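Local coordinates for protein flavin-dependent monooxygenase, oxygenase subunit HsaA (Rhodococcus sp., PDB 2RFQ) that catalyses the flavin-dependent ortho-hydroxylation of the steroid-derived phenol 3-HSA to the catechol 3,4-DHSA during bacterial cholesterol breakdown, at residues 97-102 against 206-211; 281-286 against 338-343; 324-329 against 369-374. One frame throughout, in Å; residues are numbered along the deposited sequence.

Along the chain contact 1 closes before the others open, and it joins the turn ahead of helix 101-108 to strand 207-209 of the mixed beta sheet. Contacts 2 and 3 belong to the C-terminal helical part, which has the acyl-CoA dehydrogenase fold; both use helix 316-344, and their segments alternate in sequence. Their centres lie about 21 Å apart, whereas contact 1 is centred about 44 Å from contact 2, on the opposite side of the chain's centre, and about 27 Å from contact 3. No other subunit touches contact 1, while contacts 2 and 3 also lie against neighbouring copies in the homotetramer.

Contact 1: 97-102 against 206-211; sequences ALFSQQ and RVLSFK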
ATOM      1  N   ALA A  97      40.972   2.642  -8.461  1.00  9.51           N
ATOM      2  CA  ALA A  97      41.822   3.471  -7.598  1.00 10.23           C
ATOM      3  C   ALA A  97      42.316   2.716  -6.367  1.00 10.37           C
ATOM      4  O   ALA A  97      43.286   3.133  -5.743  1.00 10.31           O
ATOM      5  CB  ALA A  97      41.055   4.705  -7.156  1.00 10.44           C
ATOM      6  N   LEU A  98      41.607   1.634  -6.013  1.00 10.16           N
ATOM      7  CA  LEU A  98      41.927   0.841  -4.834  1.00 10.65           C
ATOM      8  C   LEU A  98      42.901  -0.290  -5.154  1.00 10.34           C
ATOM      9  O   LEU A  98      43.561  -0.808  -4.247  1.00  9.78           O
ATOM     10  CB  LEU A  98      40.658   0.283  -4.170  1.00 11.17           C
ATOM     11  CG  LEU A  98      39.550   1.281  -3.795  1.00 14.28           C
ATOM     12  CD1 LEU A  98      38.292   0.545  -3.328  1.00 13.38           C
ATOM     13  CD2 LEU A  98      40.042   2.196  -2.710  1.00 14.83           C
ATOM     14  N   PHE A  99      43.007  -0.659  -6.434  1.00  9.29           N
ATOM     15  CA  PHE A  99      43.964  -1.682  -6.847  1.00  8.71           C
ATOM     16  C   PHE A  99      45.385  -1.123  -6.717  1.00  9.70           C
ATOM     17  O   PHE A  99      45.591   0.089  -6.547  1.00 10.45           O
ATOM     18  CB  PHE A  99      43.746  -2.129  -8.303  1.00  8.65           C
ATOM     19  CG  PHE A  99      42.612  -3.118  -8.502  1.00  9.00           C
ATOM     20  CD1 PHE A  99      42.871  -4.434  -8.912  1.00 10.95           C
ATOM     21  CD2 PHE A  99      41.281  -2.708  -8.353  1.00  9.42           C
ATOM     22  CE1 PHE A  99      41.801  -5.340  -9.156  1.00 11.38           C
ATOM     23  CE2 PHE A  99      40.218  -3.608  -8.583  1.00  9.03           C
ATOM     24  CZ  PHE A  99      40.476  -4.914  -8.997  1.00 10.44           C
ATOM     25  N   SER A 100      46.360  -2.017  -6.829  1.00  9.19           N
ATOM     26  CA  SER A 100      47.767  -1.617  -6.789  1.00 10.03           C
ATOM     27  C   SER A 100      48.051  -0.534  -7.830  1.00 10.29           C
ATOM     28  O   SER A 100      47.400  -0.477  -8.903  1.00 10.09           O
ATOM     29  CB  SER A 100      48.656  -2.837  -7.058  1.00 10.64           C
ATOM     30  OG  SER A 100      48.517  -3.248  -8.414  1.00 10.32           O
ATOM     31  N   GLN A 101      49.052   0.298  -7.533  1.00  9.54           N
ATOM     32  CA  GLN A 101      49.509   1.298  -8.476  1.00 10.18           C
ATOM     33  C   GLN A 101      49.856   0.649  -9.817  1.00 10.19           C
ATOM     34  O   GLN A 101      49.587   1.217 -10.886  1.00 10.87           O
ATOM     35  CB  GLN A 101      50.735   2.029  -7.909  1.00 10.34           C
ATOM     36  CG  GLN A 101      51.345   3.036  -8.861  1.00 10.90           C
ATOM     37  CD  GLN A 101      50.505   4.290  -9.029  1.00 11.64           C
ATOM     38  OE1 GLN A 101      49.752   4.680  -8.133  1.00 12.50           O
ATOM     39  NE2 GLN A 101      50.638   4.936 -10.196  1.00 10.60           N
ATOM     40  N   GLN A 102      50.437  -0.549  -9.766  1.00 10.79           N
ATOM     41  CA  GLN A 102      50.863  -1.228 -10.990  1.00 11.57           C
ATOM     42  C   GLN A 102      49.665  -1.592 -11.847  1.00 10.98           C
ATOM     43  O   GLN A 102      49.706  -1.448 -13.065  1.00 11.06           O
ATOM     44  CB  GLN A 102      51.683  -2.473 -10.652  1.00 11.75           C
ATOM     45  CG  GLN A 102      52.282  -3.169 -11.860  1.00 12.19           C
ATOM     46  CD  GLN A 102      53.036  -4.451 -11.459  1.00 14.19           C
ATOM     47  OE1 GLN A 102      53.318  -4.685 -10.268  1.00 19.88           O
ATOM     48  NE2 GLN A 102      53.373  -5.278 -12.446  1.00 19.18           N
ATOM     49  N   ARG A 206      46.968  -7.641 -10.015  1.00  8.67           N
ATOM     50  CA  ARG A 206      45.692  -7.331 -10.667  1.00  8.98           C
ATOM     51  C   ARG A 206      44.489  -7.974  -9.954  1.00  9.21           C
ATOM     52  O   ARG A 206      43.404  -8.105 -10.529  1.00  9.03           O
ATOM     53  CB  ARG A 206      45.745  -7.776 -12.129  1.00  8.58           C
ATOM     54  CG  ARG A 206      46.664  -6.918 -12.987  1.00  9.29           C
ATOM     55  CD  ARG A 206      46.424  -7.261 -14.447  1.00 10.30           C
ATOM     56  NE  ARG A 206      47.456  -6.697 -15.318  1.00 11.12           N
ATOM     57  CZ  ARG A 206      47.738  -7.188 -16.521  1.00 13.21           C
ATOM     58  NH1 ARG A 206      47.073  -8.247 -16.985  1.00 13.23           N
ATOM     59  NH2 ARG A 206      48.686  -6.628 -17.267  1.00 14.70           N
ATOM     60  N   VAL A 207      44.669  -8.340  -8.687  1.00  9.51           N
ATOM     61  CA  VAL A 207      43.577  -8.940  -7.915  1.00  9.74           C
ATOM     62  C   VAL A 207      43.408  -8.207  -6.587  1.00 10.79           C
ATOM     63  O   VAL A 207      44.390  -7.937  -5.896  1.00 11.89           O
ATOM     64  CB  VAL A 207      43.836 -10.453  -7.683  1.00 10.71           C
ATOM     65  CG1 VAL A 207      42.712 -11.074  -6.846  1.00 10.44           C
ATOM     66  CG2 VAL A 207      43.958 -11.150  -9.019  1.00 10.42           C
ATOM     67  N   LEU A 208      42.165  -7.857  -6.248  1.00 10.08           N
ATOM     68  CA  LEU A 208      41.918  -7.075  -5.035  1.00  9.95           C
ATOM     69  C   LEU A 208      40.823  -7.693  -4.185  1.00  9.54           C
ATOM     70  O   LEU A 208      39.712  -7.903  -4.663  1.00  9.06           O
ATOM     71  CB  LEU A 208      41.512  -5.644  -5.393  1.00 10.03           C
ATOM     72  CG  LEU A 208      41.183  -4.705  -4.220  1.00 10.18           C
ATOM     73  CD1 LEU A 208      42.368  -4.486  -3.289  1.00 10.74           C
ATOM     74  CD2 LEU A 208      40.705  -3.359  -4.756  1.00  9.73           C
ATOM     75  N   SER A 209      41.138  -7.962  -2.918  1.00  9.04           N
ATOM     76  CA  SER A 209      40.168  -8.552  -2.014  1.00  9.44           C
ATOM     77  C   SER A 209      39.181  -7.497  -1.490  1.00 10.03           C
ATOM     78  O   SER A 209      39.582  -6.410  -1.108  1.00 10.35           O
ATOM     79  CB  SER A 209      40.901  -9.176  -0.821  1.00  9.53           C
ATOM     80  OG  SER A 209      39.950  -9.545   0.165  1.00 10.68           O
ATOM     81  N   PHE A 210      37.895  -7.817  -1.471  1.00 11.02           N
ATOM     82  CA  PHE A 210      36.936  -6.921  -0.828  1.00 11.93           C
ATOM     83  C   PHE A 210      37.204  -6.733   0.677  1.00 12.64           C
ATOM     84  O   PHE A 210      36.918  -5.662   1.228  1.00 13.23           O
ATOM     85  CB  PHE A 210      35.517  -7.395  -1.072  1.00 11.50           C
ATOM     86  CG  PHE A 210      35.059  -7.176  -2.475  1.00 12.71           C
ATOM     87  CD1 PHE A 210      34.630  -5.914  -2.897  1.00 12.14           C
ATOM     88  CD2 PHE A 210      35.102  -8.218  -3.390  1.00 14.29           C
ATOM     89  CE1 PHE A 210      34.198  -5.708  -4.215  1.00 12.30           C
ATOM     90  CE2 PHE A 210      34.679  -8.022  -4.713  1.00 12.59           C
ATOM     91  CZ  PHE A 210      34.227  -6.763  -5.116  1.00 12.05           C
ATOM     92  N   LYS A 211      37.764  -7.752   1.338  1.00 12.69           N
ATOM     93  CA  LYS A 211      38.151  -7.617   2.755  1.00 13.77           C
ATOM     94  C   LYS A 211      39.244  -6.566   2.949  1.00 13.73           C
ATOM     95  O   LYS A 211      39.197  -5.794   3.908  1.00 14.46           O
ATOM     96  CB  LYS A 211      38.583  -8.979   3.338  1.00 14.14           C
ATOM     97  CG  LYS A 211      38.704  -9.008   4.869  1.00 18.30           C
ATOM     98  CD  LYS A 211      37.367  -8.631   5.530  1.00 24.57           C
ATOM     99  CE  LYS A 211      37.357  -8.927   7.030  1.00 25.65           C
ATOM    100  NZ  LYS A 211      36.196  -8.247   7.700  1.00 27.58           N
TER
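Where the N-terminal helical region of this acyl-CoA dehydrogenase-like fold meets the beta sheet, F99 lies against L208 of strand 207-209, which pairs antiparallel with strand 162-172. F99 sits in the turn just ahead of helix 101-108, and its CA is 6.0 Å from the CA of L208. The L208 CB methylene sits over the middle of one face of the F99 ring, 3.7 Å from the ring centroid and only 9° off the normal, a well-centred CH-pi contact. The two side chains cross obliquely, and CD2 of L208 lies against the CD2-CE2 side of the ring, 3.7 Å from F99 CD2. CG of L208 is anti to its backbone N (chi1 178°), and chi2 of 62° then sets the same CD2 methyl, which also lies 3.7 Å from L98 CB. One methyl therefore touches both neighbouring residues of the turn.

The strand backbone meets the ring differently. R206 O approaches near the ring plane and comes within 3.5 Å of F99 CE1, so the aromatic rim rather than the pi face is turned to the carbonyl. Beyond the two segments, L170 and V152 of neighbouring strands also touch F99, and M213 packs on both leucines. S100 OG links the same regions by hydrogen bonding to H205 O, and it also caps A103 N at the start of helix 101-108. The guanidinium of R206 turns to a salt bridge with D106 on that helix.

Between F99, L98 and L208 the join is apolar and buried, relying on shape and dispersion; the carbonyl at the ring's edge, facing the slightly positive C-H rim, probably adds a weak electrostatic attraction.

Contact 2: 281-286 against 338-343; sequences VRIAEA and DKLFES
K339 and L340 of helix 316-344 carry most of the contact with helix 277-309, the two short segments running nearly antiparallel at 162° with their axes 9.3 Å apart. K339 comes first. Its aliphatic chain crosses the side chain of E285 at about a right angle, and its CE lies 3.5 Å from E285 OE1. The chain is straight through CE and bends only at chi4 (56°), where NZ turns off; NZ remains 5.0 Å from E285 OE1, so the two charges do not pair directly. E285 is instead held side-on by R282 of its own helix. R282 NE reaches E285 OE1 at 2.6 Å in a nearly straight bond, and R282 NH1 takes E285 OE2, both approaching from above the carboxylate plane.

L340 follows with a mainly apolar contact: its CD2 is 3.8 Å from A286 CB and 4.2 Å from I283 CG1. Y253 and H256 of helix 233-266 touch L340 and I283 too, extending this core of the helical bundle. S343, one turn further on from K339, closes the contact with its CB 4.4 Å from R282 CB. At the neighbouring E342, R366 of another subunit forms a salt bridge.

With the R282 guanidinium taking both carboxylate oxygens, E285 is probably largely neutralised within its own helix, leaving K339 to contribute hydrocarbon contact and at most a longer-range attraction.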
ATOM      1  N   VAL A 281      -3.387  14.016  -7.784  1.00  7.33           N
ATOM      2  CA  VAL A 281      -2.862  13.352  -6.578  1.00  7.34           C
ATOM      3  C   VAL A 281      -1.707  12.383  -6.922  1.00  7.98           C
ATOM      4  O   VAL A 281      -0.689  12.312  -6.223  1.00  9.18           O
ATOM      5  CB  VAL A 281      -3.988  12.611  -5.820  1.00  7.87           C
ATOM      6  CG1 VAL A 281      -3.398  11.640  -4.778  1.00  9.81           C
ATOM      7  CG2 VAL A 281      -4.926  13.650  -5.203  1.00  7.70           C
ATOM      8  N   ARG A 282      -1.849  11.633  -8.007  1.00  8.17           N
ATOM      9  CA  ARG A 282      -0.776  10.693  -8.372  1.00  7.95           C
ATOM     10  C   ARG A 282       0.509  11.446  -8.661  1.00  7.68           C
ATOM     11  O   ARG A 282       1.586  10.986  -8.291  1.00  7.91           O
ATOM     12  CB  ARG A 282      -1.172   9.833  -9.564  1.00  9.02           C
ATOM     13  CG  ARG A 282      -2.451   9.010  -9.332  1.00  9.55           C
ATOM     14  CD  ARG A 282      -2.276   7.828  -8.333  1.00 14.67           C
ATOM     15  NE  ARG A 282      -2.551   8.151  -6.929  1.00 19.95           N
ATOM     16  CZ  ARG A 282      -3.764   8.231  -6.378  1.00 21.41           C
ATOM     17  NH1 ARG A 282      -3.883   8.498  -5.078  1.00 22.11           N
ATOM     18  NH2 ARG A 282      -4.860   8.072  -7.118  1.00 21.33           N
ATOM     19  N   ILE A 283       0.399  12.598  -9.331  1.00  7.52           N
ATOM     20  CA  ILE A 283       1.566  13.466  -9.576  1.00  7.83           C
ATOM     21  C   ILE A 283       2.203  13.963  -8.269  1.00  6.61           C
ATOM     22  O   ILE A 283       3.444  13.992  -8.149  1.00  7.16           O
ATOM     23  CB  ILE A 283       1.182  14.618 -10.546  1.00  8.16           C
ATOM     24  CG1 ILE A 283       1.313  14.097 -11.987  1.00  9.53           C
ATOM     25  CG2 ILE A 283       2.036  15.880 -10.350  1.00 12.44           C
ATOM     26  CD1 ILE A 283       0.427  14.893 -12.981  1.00 12.41           C
ATOM     27  N   ALA A 284       1.376  14.339  -7.291  1.00  6.75           N
ATOM     28  CA  ALA A 284       1.885  14.794  -6.001  1.00  6.90           C
ATOM     29  C   ALA A 284       2.596  13.655  -5.278  1.00  7.59           C
ATOM     30  O   ALA A 284       3.694  13.834  -4.745  1.00  8.19           O
ATOM     31  CB  ALA A 284       0.757  15.357  -5.139  1.00  7.50           C
ATOM     32  N   GLU A 285       1.960  12.485  -5.240  1.00  6.76           N
ATOM     33  CA  GLU A 285       2.569  11.326  -4.572  1.00  8.14           C
ATOM     34  C   GLU A 285       3.913  10.956  -5.199  1.00  8.66           C
ATOM     35  O   GLU A 285       4.920  10.786  -4.491  1.00  8.68           O
ATOM     36  CB  GLU A 285       1.640  10.114  -4.641  1.00  8.54           C
ATOM     37  CG  GLU A 285       0.342  10.310  -3.856  1.00  9.32           C
ATOM     38  CD  GLU A 285      -0.631   9.180  -4.136  1.00 11.43           C
ATOM     39  OE1 GLU A 285      -0.579   8.613  -5.256  1.00 12.92           O
ATOM     40  OE2 GLU A 285      -1.423   8.857  -3.234  1.00 13.90           O
ATOM     41  N   ALA A 286       3.925  10.855  -6.528  1.00  8.38           N
ATOM     42  CA  ALA A 286       5.124  10.441  -7.247  1.00  8.69           C
ATOM     43  C   ALA A 286       6.259  11.430  -7.068  1.00  8.69           C
ATOM     44  O   ALA A 286       7.382  11.029  -6.720  1.00  9.03           O
ATOM     45  CB  ALA A 286       4.812  10.255  -8.726  1.00  8.36           C
ATOM     46  N   ASP A 338       5.401   3.568 -11.463  1.00  8.11           N
ATOM     47  CA  ASP A 338       4.186   2.762 -11.605  1.00  8.53           C
ATOM     48  C   ASP A 338       2.927   3.634 -11.526  1.00  8.48           C
ATOM     49  O   ASP A 338       2.003   3.478 -12.364  1.00  9.33           O
ATOM     50  CB  ASP A 338       4.138   1.657 -10.546  1.00  8.54           C
ATOM     51  CG  ASP A 338       5.094   0.514 -10.859  1.00  9.71           C
ATOM     52  OD1 ASP A 338       5.755   0.559 -11.916  1.00  9.55           O
ATOM     53  OD2 ASP A 338       5.193  -0.431 -10.054  1.00 12.22           O
ATOM     54  N   LYS A 339       2.895   4.552 -10.549  1.00  8.00           N
ATOM     55  CA  LYS A 339       1.756   5.442 -10.377  1.00  9.09           C
ATOM     56  C   LYS A 339       1.554   6.265 -11.640  1.00  8.55           C
ATOM     57  O   LYS A 339       0.417   6.426 -12.102  1.00  9.10           O
ATOM     58  CB  LYS A 339       1.947   6.397  -9.182  1.00  9.52           C
ATOM     59  CG  LYS A 339       1.892   5.759  -7.820  1.00 10.78           C
ATOM     60  CD  LYS A 339       2.077   6.850  -6.734  1.00 10.77           C
ATOM     61  CE  LYS A 339       1.988   6.278  -5.319  1.00 14.37           C
ATOM     62  NZ  LYS A 339       2.966   5.144  -5.058  1.00 16.28           N
ATOM     63  N   LEU A 340       2.653   6.787 -12.194  1.00  8.02           N
ATOM     64  CA  LEU A 340       2.555   7.688 -13.360  1.00  8.29           C
ATOM     65  C   LEU A 340       2.109   6.910 -14.599  1.00  8.53           C
ATOM     66  O   LEU A 340       1.230   7.372 -15.363  1.00  9.08           O
ATOM     67  CB  LEU A 340       3.881   8.404 -13.638  1.00  9.07           C
ATOM     68  CG  LEU A 340       4.368   9.260 -12.465  1.00 10.14           C
ATOM     69  CD1 LEU A 340       5.806   9.754 -12.684  1.00 14.40           C
ATOM     70  CD2 LEU A 340       3.432  10.426 -12.274  1.00 15.35           C
ATOM     71  N   PHE A 341       2.704   5.737 -14.797  1.00  7.83           N
ATOM     72  CA  PHE A 341       2.384   4.918 -15.968  1.00  8.45           C
ATOM     73  C   PHE A 341       0.904   4.516 -15.907  1.00  8.69           C
ATOM     74  O   PHE A 341       0.171   4.611 -16.907  1.00  8.84           O
ATOM     75  CB  PHE A 341       3.326   3.700 -15.980  1.00  7.67           C
ATOM     76  CG  PHE A 341       3.043   2.705 -17.071  1.00  8.17           C
ATOM     77  CD1 PHE A 341       3.116   3.066 -18.402  1.00  8.50           C
ATOM     78  CD2 PHE A 341       2.698   1.392 -16.748  1.00  8.43           C
ATOM     79  CE1 PHE A 341       2.861   2.119 -19.422  1.00  8.43           C
ATOM     80  CE2 PHE A 341       2.444   0.440 -17.762  1.00  7.68           C
ATOM     81  CZ  PHE A 341       2.516   0.820 -19.100  1.00  9.75           C
ATOM     82  N   GLU A 342       0.454   4.092 -14.729  1.00  8.68           N
ATOM     83  CA  GLU A 342      -0.959   3.720 -14.528  1.00 10.16           C
ATOM     84  C   GLU A 342      -1.880   4.923 -14.812  1.00  9.74           C
ATOM     85  O   GLU A 342      -2.889   4.801 -15.489  1.00 10.45           O
ATOM     86  CB  GLU A 342      -1.221   3.197 -13.122  1.00 10.54           C
ATOM     87  CG  GLU A 342      -2.691   2.724 -12.920  1.00 12.19           C
ATOM     88  CD  GLU A 342      -3.017   2.304 -11.472  1.00 14.89           C
ATOM     89  OE1 GLU A 342      -2.262   2.647 -10.539  1.00 23.08           O
ATOM     90  OE2 GLU A 342      -4.058   1.662 -11.257  1.00 20.50           O
ATOM     91  N   SER A 343      -1.537   6.077 -14.254  1.00  8.92           N
ATOM     92  CA  SER A 343      -2.358   7.288 -14.482  1.00  9.54           C
ATOM     93  C   SER A 343      -2.463   7.675 -15.966  1.00  9.43           C
ATOM     94  O   SER A 343      -3.533   8.063 -16.468  1.00 10.06           O
ATOM     95  CB  SER A 343      -1.751   8.449 -13.704  1.00  9.09           C
ATOM     96  OG  SER A 343      -2.612   9.576 -13.760  1.00  9.40           O
TER

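Contact 3: 324-329 against 369-374; sequences RDQVRA and AANDPE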
ATOM      1  N   ARG A 324      19.610   0.612   4.182  1.00  5.73           N
ATOM      2  CA  ARG A 324      18.157   0.699   4.414  1.00  5.40           C
ATOM      3  C   ARG A 324      17.490   1.655   3.426  1.00  5.50           C
ATOM      4  O   ARG A 324      16.534   1.302   2.759  1.00  6.71           O
ATOM      5  CB  ARG A 324      17.896   1.154   5.853  1.00  5.70           C
ATOM      6  CG  ARG A 324      16.413   1.430   6.154  1.00  5.29           C
ATOM      7  CD  ARG A 324      16.233   2.250   7.454  1.00  6.49           C
ATOM      8  NE  ARG A 324      16.643   3.627   7.232  1.00  7.11           N
ATOM      9  CZ  ARG A 324      16.863   4.527   8.191  1.00  7.85           C
ATOM     10  NH1 ARG A 324      16.720   4.213   9.498  1.00  7.54           N
ATOM     11  NH2 ARG A 324      17.205   5.766   7.846  1.00  7.71           N
ATOM     12  N   ASP A 325      18.012   2.877   3.338  1.00  5.31           N
ATOM     13  CA  ASP A 325      17.391   3.912   2.523  1.00  6.13           C
ATOM     14  C   ASP A 325      17.656   3.724   1.044  1.00  6.76           C
ATOM     15  O   ASP A 325      16.889   4.207   0.209  1.00  6.86           O
ATOM     16  CB  ASP A 325      17.897   5.284   2.985  1.00  6.55           C
ATOM     17  CG  ASP A 325      17.413   5.650   4.402  1.00  7.42           C
ATOM     18  OD1 ASP A 325      16.402   5.075   4.883  1.00  7.10           O
ATOM     19  OD2 ASP A 325      18.063   6.520   5.014  1.00  7.94           O
ATOM     20  N   GLN A 326      18.764   3.064   0.719  1.00  6.14           N
ATOM     21  CA  GLN A 326      19.167   2.855  -0.665  1.00  6.15           C
ATOM     22  C   GLN A 326      18.251   1.845  -1.370  1.00  6.32           C
ATOM     23  O   GLN A 326      17.692   2.126  -2.447  1.00  6.55           O
ATOM     24  CB  GLN A 326      20.649   2.458  -0.760  1.00  5.20           C
ATOM     25  CG  GLN A 326      21.026   1.901  -2.137  1.00  5.70           C
ATOM     26  CD  GLN A 326      20.992   0.399  -2.141  1.00  8.07           C
ATOM     27  OE1 GLN A 326      21.414  -0.235  -1.168  1.00  7.99           O
ATOM     28  NE2 GLN A 326      20.496  -0.196  -3.242  1.00  7.69           N
ATOM     29  N   VAL A 327      18.047   0.680  -0.757  1.00  5.97           N
ATOM     30  CA  VAL A 327      17.057  -0.235  -1.339  1.00  6.48           C
ATOM     31  C   VAL A 327      15.669   0.434  -1.374  1.00  5.78           C
ATOM     32  O   VAL A 327      14.909   0.289  -2.343  1.00  7.88           O
ATOM     33  CB  VAL A 327      17.009  -1.619  -0.640  1.00  6.73           C
ATOM     34  CG1 VAL A 327      18.400  -2.293  -0.676  1.00  5.90           C
ATOM     35  CG2 VAL A 327      16.482  -1.511   0.791  1.00  6.09           C
ATOM     36  N   ARG A 328      15.361   1.204  -0.335  1.00  6.31           N
ATOM     37  CA  ARG A 328      14.044   1.857  -0.310  1.00  6.83           C
ATOM     38  C   ARG A 328      13.903   2.915  -1.402  1.00  6.85           C
ATOM     39  O   ARG A 328      12.813   3.082  -1.942  1.00  7.18           O
ATOM     40  CB  ARG A 328      13.741   2.457   1.060  1.00  6.42           C
ATOM     41  CG  ARG A 328      12.208   2.592   1.292  1.00  7.89           C
ATOM     42  CD  ARG A 328      11.891   2.553   2.816  1.00  7.49           C
ATOM     43  NE  ARG A 328      10.463   2.610   3.165  1.00  9.76           N
ATOM     44  CZ  ARG A 328       9.624   1.580   3.051  1.00  9.01           C
ATOM     45  NH1 ARG A 328      10.045   0.397   2.576  1.00  8.79           N
ATOM     46  NH2 ARG A 328       8.348   1.712   3.412  1.00 10.35           N
ATOM     47  N   ALA A 329      14.992   3.621  -1.720  1.00  5.55           N
ATOM     48  CA  ALA A 329      14.972   4.651  -2.760  1.00  6.51           C
ATOM     49  C   ALA A 329      14.610   4.010  -4.105  1.00  6.81           C
ATOM     50  O   ALA A 329      13.783   4.545  -4.860  1.00  7.06           O
ATOM     51  CB  ALA A 329      16.317   5.318  -2.852  1.00  6.09           C
ATOM     52  N   ALA A 369      21.053  -7.613  -7.371  1.00  6.41           N
ATOM     53  CA  ALA A 369      21.195  -8.096  -5.993  1.00  6.88           C
ATOM     54  C   ALA A 369      21.200  -6.962  -4.991  1.00  6.87           C
ATOM     55  O   ALA A 369      20.685  -7.123  -3.872  1.00  6.51           O
ATOM     56  CB  ALA A 369      22.470  -8.905  -5.828  1.00  7.66           C
ATOM     57  N   ALA A 370      21.817  -5.835  -5.374  1.00  6.93           N
ATOM     58  CA  ALA A 370      21.965  -4.703  -4.450  1.00  6.79           C
ATOM     59  C   ALA A 370      20.643  -3.950  -4.195  1.00  7.21           C
ATOM     60  O   ALA A 370      20.576  -3.085  -3.303  1.00  7.34           O
ATOM     61  CB  ALA A 370      23.062  -3.737  -4.954  1.00  7.44           C
ATOM     62  N   ASN A 371      19.601  -4.268  -4.978  1.00  7.27           N
ATOM     63  CA  ASN A 371      18.270  -3.700  -4.756  1.00  7.42           C
ATOM     64  C   ASN A 371      17.340  -4.580  -3.923  1.00  7.86           C
ATOM     65  O   ASN A 371      16.238  -4.137  -3.567  1.00  8.98           O
ATOM     66  CB  ASN A 371      17.558  -3.393  -6.081  1.00  7.26           C
ATOM     67  CG  ASN A 371      18.080  -2.153  -6.771  1.00  8.34           C
ATOM     68  OD1 ASN A 371      18.119  -2.088  -8.030  1.00 12.70           O
ATOM     69  ND2 ASN A 371      18.453  -1.173  -6.003  1.00  4.64           N
ATOM     70  N   ASP A 372      17.748  -5.812  -3.622  1.00  7.07           N
ATOM     71  CA  ASP A 372      16.872  -6.679  -2.843  1.00  8.38           C
ATOM     72  C   ASP A 372      16.573  -5.993  -1.506  1.00  7.76           C
ATOM     73  O   ASP A 372      17.504  -5.753  -0.723  1.00  7.96           O
ATOM     74  CB  ASP A 372      17.490  -8.035  -2.582  1.00  8.44           C
ATOM     75  CG  ASP A 372      16.513  -8.951  -1.882  1.00 13.34           C
ATOM     76  OD1 ASP A 372      15.793  -9.708  -2.567  1.00 16.10           O
ATOM     77  OD2 ASP A 372      16.365  -8.804  -0.667  1.00 12.87           O
ATOM     78  N   PRO A 373      15.292  -5.631  -1.263  1.00  8.13           N
ATOM     79  CA  PRO A 373      15.075  -4.742  -0.110  1.00  7.71           C
ATOM     80  C   PRO A 373      15.095  -5.466   1.219  1.00  7.29           C
ATOM     81  O   PRO A 373      15.665  -4.944   2.203  1.00  7.00           O
ATOM     82  CB  PRO A 373      13.708  -4.106  -0.394  1.00  7.49           C
ATOM     83  CG  PRO A 373      12.982  -5.161  -1.245  1.00  8.37           C
ATOM     84  CD  PRO A 373      14.052  -5.865  -2.044  1.00  9.24           C
ATOM     85  N   GLU A 374      14.515  -6.675   1.277  1.00  7.46           N
ATOM     86  CA  GLU A 374      14.505  -7.401   2.555  1.00  7.77           C
ATOM     87  C   GLU A 374      15.906  -7.729   3.066  1.00  7.87           C
ATOM     88  O   GLU A 374      16.150  -7.734   4.267  1.00  8.05           O
ATOM     89  CB  GLU A 374      13.642  -8.651   2.478  1.00  8.46           C
ATOM     90  CG  GLU A 374      12.186  -8.298   2.329  1.00 10.90           C
ATOM     91  CD  GLU A 374      11.712  -8.274   0.881  1.00 13.77           C
ATOM     92  OE1 GLU A 374      12.525  -8.400  -0.081  1.00 11.56           O
ATOM     93  OE2 GLU A 374      10.480  -8.116   0.730  1.00 16.94           O
TER
HETATM   94  O   HOH W   1      14.533  -2.022  -3.916  1.00  7.26           O
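Q326 and V327, neighbours on helix 316-344, meet residues 370-373 through an amide and two methyls. In Q326, CG is anti to the backbone N (chi1 166°), and chi2 of -96°, away from the usual staggered values, bends the chain and places CD toward the turn. NE2 donates to A370 O at 2.9 Å, with a nearly straight N-H...O angle of 173°. The acceptor lies in the glutamine amide plane, whereas the donor stands above the plane of the A370 carbonyl. Both ends of the amide are held by further bonds: NE2 also to S242 OG, and OE1 to R323 NH1, which reaches A370 O as well. An alanine here removes the amide, so A370 O would keep R323 but lose its glutamine donor, and the turn would probably be freer to shift, with S242 and R323 each short of a partner.

The turn itself is a short 3-10 segment, 369-371, that leads through D372, the N-cap residue whose OD2 accepts from R375 N, into helix 373-384 of the acyl-CoA dehydrogenase-type helical domain. It includes A369, which by similarity belongs to the FMN site, as does H368 just before it.

V327 fits beside this corner with its two methyls divided between the carbonyls and the proline. CG1, anti to the carbonyl carbon, faces A370 O at 3.5 Å and D372 O at 3.6 Å. CG2 takes the crowded position between the backbone N and carbonyl carbon, where it lies 3.6 Å from P373 CA and 4.0 Å from P373 CB. A376 and Y377, further along helix 373-384, also touch V327. Alongside the valine a water donates to V327 O at 2.8 Å and to N371 O at 2.7 Å, bridging one carbonyl of each segment.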